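Local coordinates for protein fimbrial subunit type 1 (Actinomyces oris, PDB 3UXF) that forms the major subunit of the bacterium's surface fimbriae, at residues G61-A69 / W170-P178; T133-E142 / E153-M161. All blocks are in the same frame, centred on the assembly; numbering follows the deposited sequence.

Overall arrangement
Both contacts belong to the N-terminal pilin domain, and the chain between the two halves of interaction 1 contains all of interaction 2. Their centres lie about 12 Å apart. Interaction 2 pairs strands of a four-stranded antiparallel sheet, in which 155-159 is outermost; interaction 1 lays the loop 61-69 along strand 170-176 of a second, mixed sheet. The chain passes from one sheet to the other at P160 and M161: M161 O probably accepts a hydrogen bond from N171 N at 2.6 Å, and P160 CG packs 3.4 Å from W170 CE3. T133 O of interaction 2 binds a calcium ion, and the N173 side chain of interaction 1 lies about 9 Å from the same ion.

Interaction 1: G61-A69 / W170-P178; sequences GTGNEDPQA and WNYNVHVYP
E65 lies over one face of the H175 imidazole, its CB 3.7 Å from the ring centroid and 7° off the normal, a CH-pi contact; the flat ring suits an aliphatic CB. The extended E65 chain carries its carboxylate on past the CE1 side of the ring, still above its plane, OE1 3.6 Å from H175 CE1, the two planes 12° apart. G63 O sits at the edge of the same ring and receives H175 N at 2.8 Å, from well above the carbonyl plane. H48 of strand 44-48 bonds H175 ND1 and stacks on Y177. The Y177 ring has N64 O near its edge; with CG anti to the carbonyl carbon it is turned so that OH accepts the backbone N-H of D66 at 2.7 Å and 167°, within tyrosine's reach. Water 3 bonds OH in the ring plane. Glycine suits position 63: at its positive phi a CB would jam against the preceding carbonyl. Water 1 links T62 O and N64 OD1 to N171 ND2, while N64 ND2 bonds N163. The loop rests on the strand through backbone groups, water and the rings of H175 and Y177, and the E65 carboxylate may modestly favour positive charge on the imidazole.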
# COMPACT_ATOMS: atom_id res chain seq x y z
N GLY A 61 -9.77 11.88 24.11
CA GLY A 61 -10.98 11.07 24.27
C GLY A 61 -11.93 11.64 25.31
O GLY A 61 -11.76 11.38 26.51
N THR A 62 -12.95 12.36 24.85
CA THR A 62 -13.87 13.05 25.76
C THR A 62 -14.92 12.17 26.41
O THR A 62 -15.50 12.56 27.43
CB THR A 62 -14.63 14.21 25.08
OG1 THR A 62 -15.56 13.69 24.11
CG2 THR A 62 -13.66 15.17 24.39
N GLY A 63 -15.20 11.01 25.82
CA GLY A 63 -16.31 10.17 26.27
C GLY A 63 -17.65 10.52 25.65
O GLY A 63 -18.67 9.80 25.84
N ASN A 64 -17.66 11.59 24.87
CA ASN A 64 -18.88 12.03 24.20
C ASN A 64 -18.89 11.58 22.76
O ASN A 64 -17.85 11.53 22.10
CB ASN A 64 -18.99 13.55 24.23
CG ASN A 64 -19.02 14.11 25.65
OD1 ASN A 64 -19.62 13.52 26.54
ND2 ASN A 64 -18.32 15.22 25.87
N GLU A 65 -20.08 11.30 22.23
CA GLU A 65 -20.20 10.93 20.82
C GLU A 65 -19.72 12.10 19.95
O GLU A 65 -20.02 13.25 20.24
CB GLU A 65 -21.64 10.57 20.48
CG GLU A 65 -21.81 10.00 19.08
CD GLU A 65 -23.23 9.53 18.82
OE1 GLU A 65 -24.07 9.65 19.73
OE2 GLU A 65 -23.50 9.05 17.70
N ASP A 66 -18.99 11.78 18.89
CA ASP A 66 -18.46 12.78 17.97
C ASP A 66 -18.94 12.52 16.55
O ASP A 66 -18.29 11.83 15.78
CB ASP A 66 -16.93 12.77 18.01
CG ASP A 66 -16.31 13.96 17.29
OD1 ASP A 66 -17.07 14.76 16.71
OD2 ASP A 66 -15.07 14.08 17.32
N PRO A 67 -20.10 13.08 16.21
CA PRO A 67 -20.71 12.88 14.90
C PRO A 67 -19.88 13.41 13.73
O PRO A 67 -20.37 14.24 12.97
CB PRO A 67 -22.01 13.68 15.01
CG PRO A 67 -21.65 14.81 15.91
CD PRO A 67 -20.62 14.28 16.89
N GLN A 68 -18.65 12.93 13.60
CA GLN A 68 -17.78 13.36 12.50
C GLN A 68 -16.72 14.35 12.96
O GLN A 68 -16.94 15.56 12.91
CB GLN A 68 -18.61 13.98 11.37
CG GLN A 68 -18.97 15.45 11.60
CD GLN A 68 -18.26 16.39 10.65
OE1 GLN A 68 -18.08 17.57 10.95
NE2 GLN A 68 -17.86 15.88 9.49
N ALA A 69 -15.57 13.85 13.38
CA ALA A 69 -15.33 12.41 13.49
C ALA A 69 -15.41 11.64 12.17
O ALA A 69 -16.41 10.99 11.88
CB ALA A 69 -16.27 11.80 14.52
N TRP A 170 -21.58 14.03 35.27
CA TRP A 170 -21.07 12.68 35.16
C TRP A 170 -21.75 12.12 33.93
O TRP A 170 -22.97 12.20 33.80
CB TRP A 170 -21.46 11.84 36.38
CG TRP A 170 -20.56 11.97 37.57
CD1 TRP A 170 -20.89 12.50 38.78
CD2 TRP A 170 -19.20 11.53 37.69
NE1 TRP A 170 -19.82 12.43 39.64
CE2 TRP A 170 -18.77 11.84 38.99
CE3 TRP A 170 -18.31 10.91 36.81
CZ2 TRP A 170 -17.48 11.55 39.44
CZ3 TRP A 170 -17.03 10.63 37.26
CH2 TRP A 170 -16.63 10.95 38.56
N ASN A 171 -20.98 11.57 33.00
CA ASN A 171 -21.55 10.99 31.79
C ASN A 171 -21.61 9.47 31.91
O ASN A 171 -20.58 8.81 31.97
CB ASN A 171 -20.73 11.40 30.57
CG ASN A 171 -21.18 10.70 29.30
OD1 ASN A 171 -22.32 10.27 29.19
ND2 ASN A 171 -20.27 10.58 28.34
N TYR A 172 -22.82 8.93 31.96
CA TYR A 172 -23.01 7.49 32.14
C TYR A 172 -23.16 6.74 30.82
O TYR A 172 -23.25 5.51 30.81
CB TYR A 172 -24.23 7.22 33.03
CG TYR A 172 -24.07 7.70 34.46
CD1 TYR A 172 -23.65 6.83 35.46
CD2 TYR A 172 -24.35 9.01 34.81
CE1 TYR A 172 -23.52 7.26 36.76
CE2 TYR A 172 -24.22 9.44 36.12
CZ TYR A 172 -23.80 8.56 37.09
OH TYR A 172 -23.66 8.98 38.38
N ASN A 173 -23.19 7.47 29.72
CA ASN A 173 -23.30 6.86 28.40
C ASN A 173 -22.06 7.23 27.61
O ASN A 173 -22.04 8.22 26.90
CB ASN A 173 -24.56 7.35 27.70
CG ASN A 173 -25.82 7.00 28.46
OD1 ASN A 173 -26.48 7.87 29.03
ND2 ASN A 173 -26.16 5.72 28.50
N VAL A 174 -21.01 6.45 27.82
CA VAL A 174 -19.70 6.77 27.29
C VAL A 174 -19.46 6.24 25.88
O VAL A 174 -19.82 5.11 25.55
CB VAL A 174 -18.59 6.25 28.23
CG1 VAL A 174 -17.22 6.54 27.66
CG2 VAL A 174 -18.75 6.87 29.61
N HIS A 175 -18.86 7.09 25.05
CA HIS A 175 -18.51 6.73 23.69
C HIS A 175 -17.00 6.78 23.58
O HIS A 175 -16.37 7.76 23.99
CB HIS A 175 -19.13 7.71 22.70
CG HIS A 175 -20.61 7.54 22.55
ND1 HIS A 175 -21.18 6.96 21.44
CD2 HIS A 175 -21.63 7.87 23.37
CE1 HIS A 175 -22.49 6.94 21.58
NE2 HIS A 175 -22.79 7.49 22.75
N VAL A 176 -16.41 5.73 23.03
CA VAL A 176 -14.96 5.69 22.87
C VAL A 176 -14.57 5.36 21.43
O VAL A 176 -15.22 4.56 20.77
CB VAL A 176 -14.31 4.68 23.84
CG1 VAL A 176 -14.41 5.18 25.27
CG2 VAL A 176 -14.97 3.32 23.71
N TYR A 177 -13.51 6.01 20.97
CA TYR A 177 -12.99 5.79 19.63
C TYR A 177 -11.56 5.28 19.76
O TYR A 177 -10.61 6.06 19.80
CB TYR A 177 -13.01 7.09 18.82
CG TYR A 177 -14.39 7.68 18.64
CD1 TYR A 177 -15.07 7.54 17.44
CD2 TYR A 177 -15.01 8.36 19.67
CE1 TYR A 177 -16.33 8.07 17.27
CE2 TYR A 177 -16.27 8.90 19.51
CZ TYR A 177 -16.92 8.75 18.31
OH TYR A 177 -18.18 9.28 18.15
N PRO A 178 -11.42 3.96 19.86
CA PRO A 178 -10.11 3.35 20.09
C PRO A 178 -9.12 3.60 18.95
O PRO A 178 -9.51 3.81 17.81
CB PRO A 178 -10.43 1.85 20.19
CG PRO A 178 -11.72 1.69 19.51
CD PRO A 178 -12.48 2.95 19.72
O HOH W 1 -18.10 12.48 28.58
O HOH W 2 -14.44 9.60 23.43
O HOH W 3 -19.40 8.95 15.82

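Interaction 2: T133-E142 / E153-M161; sequences TEVGAYLVSE and EDFVVTLPM. With CA (calcium ion), chain D.
V140 and F155 stand side by side and point the same way, V140 CB lying 3.8 Å from the centroid of the F155 ring, over its face but offset toward the rim. V140 CG1 touches F155 CZ at 3.6 Å, and CG2 meets V157 CG1. F155 CG sits between its backbone N and carbonyl carbon (chi1 65°), which folds the ring back over V140. Farther along, L159 CD2 wedges between T133 CB, at 3.6 Å, and Y138 CE2, at 3.7 Å, crossing both side chains at about a right angle. Branched valines and bulky aromatic or leucine groups suit this buried face, which is closed by V174 and V176 of strand 170-176. The backbones beneath form an antiparallel beta hairpin whose hydrogen-bonded pairs are G136 with L159, Y138 with V157 and V140 with F155. Each has two N-H to O bonds; V140 N to F155 O is 2.8 Å and nearly linear, at 175°. On the other face L139 CD1 packs on V156 CG2, while A137 and T158 meet L97 of helix 91-99. S141 OG donates to D154 OD1 at 2.8 Å, approaching from above the carboxylate plane; water 5 accepts from E142 N and lies close enough to that oxygen to bond it too. At the opposite end Y138 OH accepts E134 N at 2.9 Å, tying the ring to the turn before the strand. Just upstream, T133 O binds a calcium ion at 2.4 Å together with four waters, D130 O and one further ligand, while T133 OG1 bonds T43 and T129 O.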
# COMPACT_ATOMS: atom_id res chain seq x y z
N THR A 133 -23.54 -3.55 31.41
CA THR A 133 -22.57 -2.68 32.07
C THR A 133 -23.14 -2.15 33.36
O THR A 133 -24.37 -2.01 33.51
CB THR A 133 -22.18 -1.45 31.19
OG1 THR A 133 -23.34 -0.67 30.86
CG2 THR A 133 -21.47 -1.88 29.93
N GLU A 134 -22.25 -1.85 34.29
CA GLU A 134 -22.67 -1.19 35.53
C GLU A 134 -21.63 -0.12 35.85
O GLU A 134 -20.60 -0.02 35.16
CB GLU A 134 -22.79 -2.21 36.67
CG GLU A 134 -21.51 -2.93 36.98
CD GLU A 134 -21.71 -4.08 37.97
OE1 GLU A 134 -21.80 -3.81 39.19
OE2 GLU A 134 -21.76 -5.25 37.52
N VAL A 135 -21.93 0.71 36.84
CA VAL A 135 -20.94 1.68 37.31
C VAL A 135 -19.66 0.97 37.69
O VAL A 135 -19.63 0.03 38.52
CB VAL A 135 -21.49 2.49 38.51
CG1 VAL A 135 -20.40 3.30 39.17
CG2 VAL A 135 -22.60 3.43 38.00
N GLY A 136 -18.56 1.41 37.08
CA GLY A 136 -17.27 0.81 37.35
C GLY A 136 -16.28 1.02 36.23
O GLY A 136 -16.56 1.71 35.26
N ALA A 137 -15.10 0.41 36.36
CA ALA A 137 -14.06 0.53 35.35
C ALA A 137 -13.96 -0.76 34.55
O ALA A 137 -14.13 -1.85 35.08
CB ALA A 137 -12.73 0.86 36.00
N TYR A 138 -13.69 -0.63 33.26
CA TYR A 138 -13.60 -1.78 32.38
C TYR A 138 -12.36 -1.77 31.52
O TYR A 138 -11.93 -0.72 31.03
CB TYR A 138 -14.82 -1.84 31.45
CG TYR A 138 -16.11 -2.18 32.14
CD1 TYR A 138 -16.60 -3.47 32.13
CD2 TYR A 138 -16.84 -1.21 32.81
CE1 TYR A 138 -17.78 -3.79 32.76
CE2 TYR A 138 -18.02 -1.52 33.44
CZ TYR A 138 -18.48 -2.81 33.41
OH TYR A 138 -19.66 -3.13 34.05
N LEU A 139 -11.78 -2.95 31.32
CA LEU A 139 -10.68 -3.13 30.40
C LEU A 139 -11.34 -3.56 29.10
O LEU A 139 -12.08 -4.54 29.07
CB LEU A 139 -9.73 -4.20 30.90
CG LEU A 139 -8.48 -4.45 30.06
CD1 LEU A 139 -7.66 -3.18 29.94
CD2 LEU A 139 -7.66 -5.58 30.66
N VAL A 140 -11.08 -2.82 28.03
CA VAL A 140 -11.71 -3.08 26.74
C VAL A 140 -10.68 -3.61 25.77
O VAL A 140 -9.63 -2.97 25.55
CB VAL A 140 -12.35 -1.81 26.17
CG1 VAL A 140 -13.11 -2.12 24.87
CG2 VAL A 140 -13.27 -1.18 27.23
N SER A 141 -10.96 -4.76 25.18
CA SER A 141 -10.00 -5.38 24.27
C SER A 141 -10.68 -5.89 23.01
O SER A 141 -11.77 -6.47 23.04
CB SER A 141 -9.29 -6.53 25.00
OG SER A 141 -8.34 -7.15 24.14
N GLU A 142 -10.03 -5.69 21.86
CA GLU A 142 -10.55 -6.26 20.64
C GLU A 142 -10.15 -7.72 20.54
O GLU A 142 -8.96 -8.03 20.42
CB GLU A 142 -10.00 -5.48 19.43
CG GLU A 142 -10.58 -5.92 18.11
CD GLU A 142 -10.17 -4.97 16.98
OE1 GLU A 142 -10.13 -3.75 17.19
OE2 GLU A 142 -9.92 -5.46 15.86
N GLU A 153 -5.95 -0.80 20.12
CA GLU A 153 -5.18 -0.97 21.34
C GLU A 153 -6.12 -1.17 22.50
O GLU A 153 -7.15 -0.54 22.54
CB GLU A 153 -4.35 0.27 21.63
CG GLU A 153 -3.23 0.47 20.61
CD GLU A 153 -2.16 1.45 21.09
OE1 GLU A 153 -2.51 2.44 21.80
OE2 GLU A 153 -0.98 1.22 20.73
N ASP A 154 -5.75 -2.04 23.43
CA ASP A 154 -6.53 -2.21 24.67
C ASP A 154 -6.58 -0.87 25.41
O ASP A 154 -5.62 -0.07 25.40
CB ASP A 154 -5.89 -3.23 25.61
CG ASP A 154 -5.95 -4.67 25.11
OD1 ASP A 154 -6.61 -4.97 24.11
OD2 ASP A 154 -5.33 -5.51 25.80
N PHE A 155 -7.66 -0.66 26.16
CA PHE A 155 -7.77 0.57 26.90
C PHE A 155 -8.70 0.38 28.08
O PHE A 155 -9.42 -0.63 28.16
CB PHE A 155 -8.22 1.72 25.99
CG PHE A 155 -9.61 1.56 25.44
CD1 PHE A 155 -10.70 2.15 26.07
CD2 PHE A 155 -9.83 0.83 24.27
CE1 PHE A 155 -11.97 2.01 25.57
CE2 PHE A 155 -11.09 0.70 23.76
CZ PHE A 155 -12.18 1.29 24.42
N VAL A 156 -8.63 1.32 29.02
CA VAL A 156 -9.47 1.29 30.21
C VAL A 156 -10.46 2.43 30.11
O VAL A 156 -10.10 3.56 29.72
CB VAL A 156 -8.62 1.46 31.47
CG1 VAL A 156 -9.51 1.61 32.72
CG2 VAL A 156 -7.68 0.29 31.63
N VAL A 157 -11.72 2.16 30.47
CA VAL A 157 -12.74 3.18 30.47
C VAL A 157 -13.48 3.14 31.81
O VAL A 157 -13.54 2.08 32.44
CB VAL A 157 -13.71 2.96 29.30
CG1 VAL A 157 -14.52 1.69 29.47
CG2 VAL A 157 -14.57 4.19 29.07
N THR A 158 -13.98 4.29 32.26
CA THR A 158 -14.83 4.31 33.44
C THR A 158 -16.27 4.66 33.03
O THR A 158 -16.47 5.49 32.14
CB THR A 158 -14.34 5.32 34.51
OG1 THR A 158 -14.34 6.67 34.02
CG2 THR A 158 -12.93 4.99 34.93
N LEU A 159 -17.23 4.02 33.68
CA LEU A 159 -18.64 4.41 33.58
C LEU A 159 -19.04 4.80 34.98
O LEU A 159 -19.08 3.95 35.87
CB LEU A 159 -19.47 3.20 33.21
CG LEU A 159 -19.59 2.73 31.76
CD1 LEU A 159 -18.72 3.42 30.65
CD2 LEU A 159 -19.77 1.20 31.60
N PRO A 160 -19.36 6.09 35.22
CA PRO A 160 -19.35 7.21 34.28
C PRO A 160 -17.96 7.81 34.13
O PRO A 160 -16.99 7.39 34.79
CB PRO A 160 -20.26 8.24 34.98
CG PRO A 160 -19.97 7.99 36.47
CD PRO A 160 -19.74 6.50 36.59
N MET A 161 -17.87 8.80 33.24
CA MET A 161 -16.72 9.67 33.08
C MET A 161 -17.20 11.05 33.44
O MET A 161 -18.38 11.34 33.26
CB MET A 161 -16.31 9.75 31.59
CG MET A 161 -15.48 8.59 31.13
SD MET A 161 -15.04 8.91 29.42
CE MET A 161 -13.97 10.32 29.64
CA CA D . -26.57 -1.77 34.32
O HOH W 4 -9.95 -2.11 22.51
O HOH W 5 -7.73 -4.13 21.87
O HOH W 6 -26.65 -1.33 36.72
O HOH W 7 -25.53 0.42 34.84
O HOH W 8 -28.81 -2.62 34.66
O HOH W 9 -26.00 -3.89 35.21